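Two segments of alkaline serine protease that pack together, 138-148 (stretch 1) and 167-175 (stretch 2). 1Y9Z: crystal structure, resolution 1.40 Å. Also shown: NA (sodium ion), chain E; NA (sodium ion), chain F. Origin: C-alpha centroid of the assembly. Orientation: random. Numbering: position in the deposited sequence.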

ATOM      1  N   THR A 138     -14.971 -22.425 -15.371  1.00 10.66           N
ATOM      2  CA  THR A 138     -15.608 -21.377 -16.160  1.00 11.75           C
ATOM      3  C   THR A 138     -14.867 -20.054 -15.986  1.00 11.08           C
ATOM      4  O   THR A 138     -14.648 -19.323 -16.950  1.00 12.11           O
ATOM      5  CB  THR A 138     -17.080 -21.185 -15.754  1.00 12.32           C
ATOM      6  OG1 THR A 138     -17.789 -22.418 -15.931  1.00 19.22           O
ATOM      7  CG2 THR A 138     -17.732 -20.117 -16.613  1.00 14.88           C
ATOM      8  N   GLU A 139     -14.476 -19.752 -14.753  1.00 10.53           N
ATOM      9  CA  GLU A 139     -13.759 -18.517 -14.480  1.00 10.50           C
ATOM     10  C   GLU A 139     -12.348 -18.576 -15.063  1.00 11.13           C
ATOM     11  O   GLU A 139     -11.887 -17.616 -15.683  1.00 11.42           O
ATOM     12  CB  GLU A 139     -13.719 -18.267 -12.972  1.00 10.59           C
ATOM     13  CG  GLU A 139     -13.108 -16.943 -12.564  1.00 11.82           C
ATOM     14  CD  GLU A 139     -13.335 -16.652 -11.098  1.00 11.85           C
ATOM     15  OE1 GLU A 139     -14.166 -15.774 -10.780  1.00 13.37           O
ATOM     16  OE2 GLU A 139     -12.693 -17.315 -10.258  1.00 12.75           O
ATOM     17  N   ARG A 140     -11.661 -19.698 -14.871  1.00 10.96           N
ATOM     18  CA  ARG A 140     -10.311 -19.854 -15.408  1.00 11.33           C
ATOM     19  C   ARG A 140     -10.331 -19.622 -16.920  1.00 11.14           C
ATOM     20  O   ARG A 140      -9.488 -18.909 -17.462  1.00 12.34           O
ATOM     21  CB  ARG A 140      -9.771 -21.263 -15.119  1.00 12.92           C
ATOM     22  CG  ARG A 140      -8.309 -21.459 -15.521  1.00 15.82           C
ATOM     23  CD  ARG A 140      -7.880 -22.922 -15.459  1.00 18.86           C
ATOM     24  NE  ARG A 140      -7.932 -23.486 -14.109  1.00 23.69           N
ATOM     25  CZ  ARG A 140      -7.105 -23.159 -13.118  1.00 25.54           C
ATOM     26  NH1 ARG A 140      -6.148 -22.264 -13.312  1.00 27.78           N
ATOM     27  NH2 ARG A 140      -7.234 -23.733 -11.930  1.00 27.13           N
ATOM     28  N   ASN A 141     -11.309 -20.221 -17.593  1.00 11.61           N
ATOM     29  CA  ASN A 141     -11.445 -20.095 -19.040  1.00 12.18           C
ATOM     30  C   ASN A 141     -11.784 -18.672 -19.485  1.00 12.12           C
ATOM     31  O   ASN A 141     -11.207 -18.164 -20.450  1.00 12.09           O
ATOM     32  CB  ASN A 141     -12.523 -21.059 -19.551  1.00 13.13           C
ATOM     33  CG  ASN A 141     -12.072 -22.509 -19.533  1.00 15.77           C
ATOM     34  OD1 ASN A 141     -12.883 -23.422 -19.695  1.00 18.21           O
ATOM     35  ND2 ASN A 141     -10.777 -22.729 -19.349  1.00 16.74           N
ATOM     36  N   ALA A 142     -12.716 -18.034 -18.786  1.00 11.13           N
ATOM     37  CA  ALA A 142     -13.121 -16.676 -19.133  1.00 10.49           C
ATOM     38  C   ALA A 142     -11.954 -15.701 -19.039  1.00 11.37           C
ATOM     39  O   ALA A 142     -11.766 -14.864 -19.923  1.00 11.92           O
ATOM     40  CB  ALA A 142     -14.255 -16.218 -18.228  1.00 11.10           C
ATOM     41  N   LEU A 143     -11.169 -15.809 -17.973  1.00 10.83           N
ATOM     42  CA  LEU A 143     -10.030 -14.917 -17.800  1.00 10.10           C
ATOM     43  C   LEU A 143      -8.915 -15.219 -18.795  1.00 11.01           C
ATOM     44  O   LEU A 143      -8.251 -14.306 -19.284  1.00 11.94           O
ATOM     45  CB  LEU A 143      -9.504 -14.982 -16.360  1.00  9.73           C
ATOM     46  CG  LEU A 143     -10.219 -14.032 -15.382  1.00 10.24           C
ATOM     47  CD1 LEU A 143     -11.719 -14.301 -15.371  1.00  9.74           C
ATOM     48  CD2 LEU A 143      -9.635 -14.196 -13.985  1.00 11.49           C
ATOM     49  N   ASN A 144      -8.714 -16.494 -19.112  1.00 11.88           N
ATOM     50  CA  ASN A 144      -7.680 -16.865 -20.069  1.00 12.22           C
ATOM     51  C   ASN A 144      -8.042 -16.278 -21.434  1.00 11.76           C
ATOM     52  O   ASN A 144      -7.169 -15.849 -22.188  1.00 12.55           O
ATOM     53  CB  ASN A 144      -7.571 -18.388 -20.186  1.00 13.65           C
ATOM     54  CG  ASN A 144      -6.300 -18.829 -20.893  1.00 17.86           C
ATOM     55  OD1 ASN A 144      -6.230 -19.932 -21.433  1.00 23.71           O
ATOM     56  ND2 ASN A 144      -5.284 -17.972 -20.879  1.00 19.09           N
ATOM     57  N   THR A 145      -9.335 -16.261 -21.746  1.00 11.57           N
ATOM     58  CA  THR A 145      -9.803 -15.717 -23.015  1.00 12.87           C
ATOM     59  C   THR A 145      -9.480 -14.227 -23.090  1.00 12.98           C
ATOM     60  O   THR A 145      -8.969 -13.748 -24.101  1.00 12.75           O
ATOM     61  CB  THR A 145     -11.322 -15.933 -23.180  1.00 13.95           C
ATOM     62  OG1 THR A 145     -11.595 -17.338 -23.266  1.00 15.73           O
ATOM     63  CG2 THR A 145     -11.830 -15.247 -24.445  1.00 14.95           C
ATOM     64  N   HIS A 146      -9.771 -13.496 -22.018  1.00 12.19           N
ATOM     65  CA  HIS A 146      -9.481 -12.067 -21.985  1.00 11.92           C
ATOM     66  C   HIS A 146      -7.986 -11.821 -22.139  1.00 11.32           C
ATOM     67  O   HIS A 146      -7.569 -10.942 -22.889  1.00 11.81           O
ATOM     68  CB  HIS A 146      -9.974 -11.450 -20.675  1.00 11.49           C
ATOM     69  CG  HIS A 146     -11.404 -11.014 -20.718  1.00 12.18           C
ATOM     70  ND1 HIS A 146     -12.343 -11.440 -19.804  1.00 13.93           N
ATOM     71  CD2 HIS A 146     -12.052 -10.178 -21.563  1.00 11.44           C
ATOM     72  CE1 HIS A 146     -13.509 -10.883 -20.083  1.00 10.81           C
ATOM     73  NE2 HIS A 146     -13.360 -10.113 -21.146  1.00 16.13           N
ATOM     74  N   TYR A 147      -7.184 -12.603 -21.421  1.00 11.45           N
ATOM     75  CA  TYR A 147      -5.733 -12.478 -21.480  1.00 11.69           C
ATOM     76  C   TYR A 147      -5.226 -12.735 -22.897  1.00 13.13           C
ATOM     77  O   TYR A 147      -4.416 -11.969 -23.421  1.00 13.23           O
ATOM     78  CB  TYR A 147      -5.090 -13.460 -20.496  1.00 12.29           C
ATOM     79  CG  TYR A 147      -3.578 -13.485 -20.524  1.00 10.65           C
ATOM     80  CD1 TYR A 147      -2.833 -12.325 -20.321  1.00 12.38           C
ATOM     81  CD2 TYR A 147      -2.891 -14.680 -20.728  1.00 12.26           C
ATOM     82  CE1 TYR A 147      -1.439 -12.357 -20.321  1.00 13.10           C
ATOM     83  CE2 TYR A 147      -1.500 -14.724 -20.730  1.00 13.02           C
ATOM     84  CZ  TYR A 147      -0.780 -13.560 -20.526  1.00 13.26           C
ATOM     85  OH  TYR A 147       0.596 -13.604 -20.520  1.00 15.21           O
ATOM     86  N   ASN A 148      -5.704 -13.806 -23.519  1.00 13.80           N
ATOM     87  CA  ASN A 148      -5.272 -14.122 -24.875  1.00 14.80           C
ATOM     88  C   ASN A 148      -5.772 -13.077 -25.862  1.00 14.49           C
ATOM     89  O   ASN A 148      -5.160 -12.866 -26.910  1.00 16.10           O
ATOM     90  CB  ASN A 148      -5.749 -15.517 -25.286  1.00 17.32           C
ATOM     91  CG  ASN A 148      -5.071 -16.617 -24.494  1.00 21.56           C
ATOM     92  OD1 ASN A 148      -3.868 -16.554 -24.228  1.00 23.73           O
ATOM     93  ND2 ASN A 148      -5.835 -17.637 -24.121  1.00 24.13           N
ATOM     94  N   TYR A 167      -7.663 -16.374  -5.587  1.00  7.70           N
ATOM     95  CA  TYR A 167      -8.071 -16.206  -6.975  1.00  7.87           C
ATOM     96  C   TYR A 167      -8.786 -14.864  -7.088  1.00  8.92           C
ATOM     97  O   TYR A 167      -9.470 -14.445  -6.157  1.00  9.37           O
ATOM     98  CB  TYR A 167      -8.973 -17.376  -7.379  1.00  8.87           C
ATOM     99  CG  TYR A 167      -8.242 -18.704  -7.322  1.00  8.12           C
ATOM    100  CD1 TYR A 167      -7.546 -19.189  -8.432  1.00  9.55           C
ATOM    101  CD2 TYR A 167      -8.188 -19.444  -6.139  1.00  9.74           C
ATOM    102  CE1 TYR A 167      -6.811 -20.378  -8.362  1.00  9.76           C
ATOM    103  CE2 TYR A 167      -7.456 -20.632  -6.061  1.00  9.90           C
ATOM    104  CZ  TYR A 167      -6.772 -21.089  -7.176  1.00 10.13           C
ATOM    105  OH  TYR A 167      -6.031 -22.252  -7.107  1.00 11.00           O
ATOM    106  N   PRO A 168      -8.709 -14.210  -8.258  1.00  9.56           N
ATOM    107  CA  PRO A 168      -8.038 -14.594  -9.506  1.00  8.74           C
ATOM    108  C   PRO A 168      -6.514 -14.607  -9.615  1.00  8.08           C
ATOM    109  O   PRO A 168      -5.987 -15.100 -10.613  1.00  9.09           O
ATOM    110  CB  PRO A 168      -8.653 -13.635 -10.515  1.00  9.14           C
ATOM    111  CG  PRO A 168      -8.753 -12.375  -9.713  1.00  9.32           C
ATOM    112  CD  PRO A 168      -9.319 -12.872  -8.392  1.00  9.43           C
ATOM    113  N   ALA A 169      -5.801 -14.079  -8.627  1.00  7.56           N
ATOM    114  CA  ALA A 169      -4.341 -14.043  -8.707  1.00  8.33           C
ATOM    115  C   ALA A 169      -3.686 -15.366  -9.081  1.00  8.20           C
ATOM    116  O   ALA A 169      -2.728 -15.392  -9.852  1.00  8.89           O
ATOM    117  CB  ALA A 169      -3.761 -13.548  -7.394  1.00  8.98           C
ATOM    118  N   SER A 170      -4.209 -16.465  -8.548  1.00  8.36           N
ATOM    119  CA  SER A 170      -3.608 -17.771  -8.789  1.00  8.32           C
ATOM    120  C   SER A 170      -3.924 -18.503 -10.092  1.00  9.77           C
ATOM    121  O   SER A 170      -3.519 -19.654 -10.266  1.00 10.96           O
ATOM    122  CB  SER A 170      -3.876 -18.663  -7.578  1.00  8.22           C
ATOM    123  OG  SER A 170      -3.312 -18.060  -6.418  1.00  8.09           O
ATOM    124  N   TYR A 171      -4.640 -17.851 -11.004  1.00  9.70           N
ATOM    125  CA  TYR A 171      -4.922 -18.438 -12.317  1.00  9.54           C
ATOM    126  C   TYR A 171      -3.698 -18.082 -13.166  1.00 10.27           C
ATOM    127  O   TYR A 171      -3.064 -17.052 -12.935  1.00 10.95           O
ATOM    128  CB  TYR A 171      -6.165 -17.810 -12.955  1.00  9.28           C
ATOM    129  CG  TYR A 171      -7.481 -18.233 -12.344  1.00  9.04           C
ATOM    130  CD1 TYR A 171      -8.408 -17.282 -11.924  1.00  9.06           C
ATOM    131  CD2 TYR A 171      -7.818 -19.582 -12.216  1.00  9.61           C
ATOM    132  CE1 TYR A 171      -9.635 -17.655 -11.395  1.00  9.89           C
ATOM    133  CE2 TYR A 171      -9.048 -19.968 -11.688  1.00 10.08           C
ATOM    134  CZ  TYR A 171      -9.950 -18.998 -11.280  1.00  9.57           C
ATOM    135  OH  TYR A 171     -11.169 -19.368 -10.762  1.00 10.68           O
ATOM    136  N   ASP A 172      -3.367 -18.911 -14.149  1.00 11.12           N
ATOM    137  CA  ASP A 172      -2.201 -18.642 -14.988  1.00 11.54           C
ATOM    138  C   ASP A 172      -2.318 -17.395 -15.864  1.00 11.35           C
ATOM    139  O   ASP A 172      -1.311 -16.857 -16.323  1.00 11.58           O
ATOM    140  CB  ASP A 172      -1.898 -19.850 -15.879  1.00 14.63           C
ATOM    141  CG  ASP A 172      -1.369 -21.031 -15.094  1.00 18.92           C
ATOM    142  OD1 ASP A 172      -0.425 -20.837 -14.301  1.00 21.20           O
ATOM    143  OD2 ASP A 172      -1.891 -22.151 -15.277  1.00 23.74           O
ATOM    144  N   SER A 173      -3.543 -16.934 -16.090  1.00 10.01           N
ATOM    145  CA  SER A 173      -3.786 -15.762 -16.930  1.00 10.22           C
ATOM    146  C   SER A 173      -3.663 -14.442 -16.174  1.00 10.65           C
ATOM    147  O   SER A 173      -3.816 -13.369 -16.765  1.00 10.55           O
ATOM    148  CB  SER A 173      -5.189 -15.849 -17.528  1.00 10.94           C
ATOM    149  OG  SER A 173      -6.166 -15.848 -16.497  1.00 11.65           O
ATOM    150  N   VAL A 174      -3.381 -14.526 -14.880  1.00 10.11           N
ATOM    151  CA  VAL A 174      -3.289 -13.343 -14.029  1.00 10.43           C
ATOM    152  C   VAL A 174      -1.957 -13.245 -13.295  1.00  9.88           C
ATOM    153  O   VAL A 174      -1.416 -14.257 -12.845  1.00 10.04           O
ATOM    154  CB  VAL A 174      -4.423 -13.371 -12.969  1.00  9.29           C
ATOM    155  CG1 VAL A 174      -4.409 -12.102 -12.135  1.00 10.11           C
ATOM    156  CG2 VAL A 174      -5.769 -13.567 -13.652  1.00 10.65           C
ATOM    157  N   MET A 175      -1.428 -12.028 -13.177  1.00  9.36           N
ATOM    158  CA  MET A 175      -0.179 -11.824 -12.451  1.00  9.21           C
ATOM    159  C   MET A 175      -0.495 -11.767 -10.959  1.00  9.75           C
ATOM    160  O   MET A 175      -1.265 -10.910 -10.517  1.00 10.95           O
ATOM    161  CB  MET A 175       0.497 -10.508 -12.851  1.00 10.39           C
ATOM    162  CG  MET A 175       0.977 -10.428 -14.284  1.00 10.80           C
ATOM    163  SD  MET A 175       1.949  -8.924 -14.565  1.00 12.33           S
ATOM    164  CE  MET A 175       3.564  -9.457 -13.999  1.00 13.32           C
TER
HETATM  165 NA    NA E 607      -1.367 -16.149 -11.635  1.00  8.76          NA
HETATM  166 NA    NA F 608       0.857 -15.387 -11.308  1.00 17.15          NA
HETATM  167  O   HOH W   1      -7.019 -18.379 -16.310  1.00 13.45           O
HETATM  168  O   HOH W   2      -4.684 -21.268 -15.031  1.00 24.22           O

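Stretch 1 is one continuous piece of helix, and stretch 2 is a loop folded through two type I turns, Pro-168 to Tyr-171 and Tyr-171 to Val-174, before it enters a strand. No backbone-to-backbone hydrogen bond joins the two stretches; one side-chain hydrogen bond, close packing and two bridging waters make the contact, which buries 469 Å² in all. The pattern is helical: Glu-139, Leu-143 and Tyr-147, spaced four apart, point toward the loop, while Thr-138, Asn-141 and Thr-145 point away and touch nothing in it.

Glu-139 supplies the one direct hydrogen bond across the contact. Its extended side chain (chi1 and chi2 both t) brings OE2 to 2.6 Å from Tyr-171 OH, which donates, and the carboxylate oxygen lies near the plane of the ring, at its edge. A tyrosine suits the loop position because it offers both a broad apolar ring to cover and a hydroxyl at the tip that needs a polar partner; a carboxylate on a partly exposed turn of the helix meets that need.

Arg-140 covers the same ring with its backbone end. Its CA sits 4.1 Å from the centroid of the Tyr-171 ring, only 18° off the normal, in a CH-pi contact. Its CB points sideways, and the long side chain then bends at chi3 (m), so that the guanidinium also reaches the tyrosine: Arg-140 NH1 is 3.3 Å from Tyr-171 CD2, which lies over one face of the guanidinium. The same nitrogen donates to water 2 (NH1 to water O, 2.5 Å), which also accepts from Asp-172 N (2.8 Å to water O) and donates to Asp-172 OD2 (2.9 Å from water O). Charge is thus linked through water at the exposed margin, where solvent is at hand.

Leu-143 is the buried apolar center. Its CD2 lies 3.6 Å from Pro-168 CB, 3.9 Å from Tyr-171 CD1 and 3.9 Å from Val-174 CG2, so a single methyl touches residues from both turns. Its CB is also 3.5 Å from Ser-173 OG. That hydroxyl finds a polar partner in water 1, 2.7 Å from Ser-173 OG, which donates to Arg-140 O (2.8 Å from water O) and so ties the loop to the helix backbone.

At Asn-144 the two chains come close, its CA 5.1 Å from the CA of Ser-173. The small serine fits this approach: Asn-144 CA is 3.7 Å from Ser-173 CB, while the CA-to-CB bond of Asn-144 points sideways and its ND2 still lies 4.0 Å from Ser-173 CB.

Tyr-147 closes the row. Its CB packs 3.8 Å from Ser-173 CB, and Ser-173 O lies over one face of its ring, 3.8 Å from Tyr-147 CG.

The loop's own shape is braced from within. Tyr-171 N bonds Pro-168 O (3.1 Å), Val-174 N bonds Tyr-171 O (3.2 Å), and one sodium ion (chain E) gathers Ala-169 O, Tyr-171 O and Val-174 O at 2.4, 2.3 and 2.2 Å from NA.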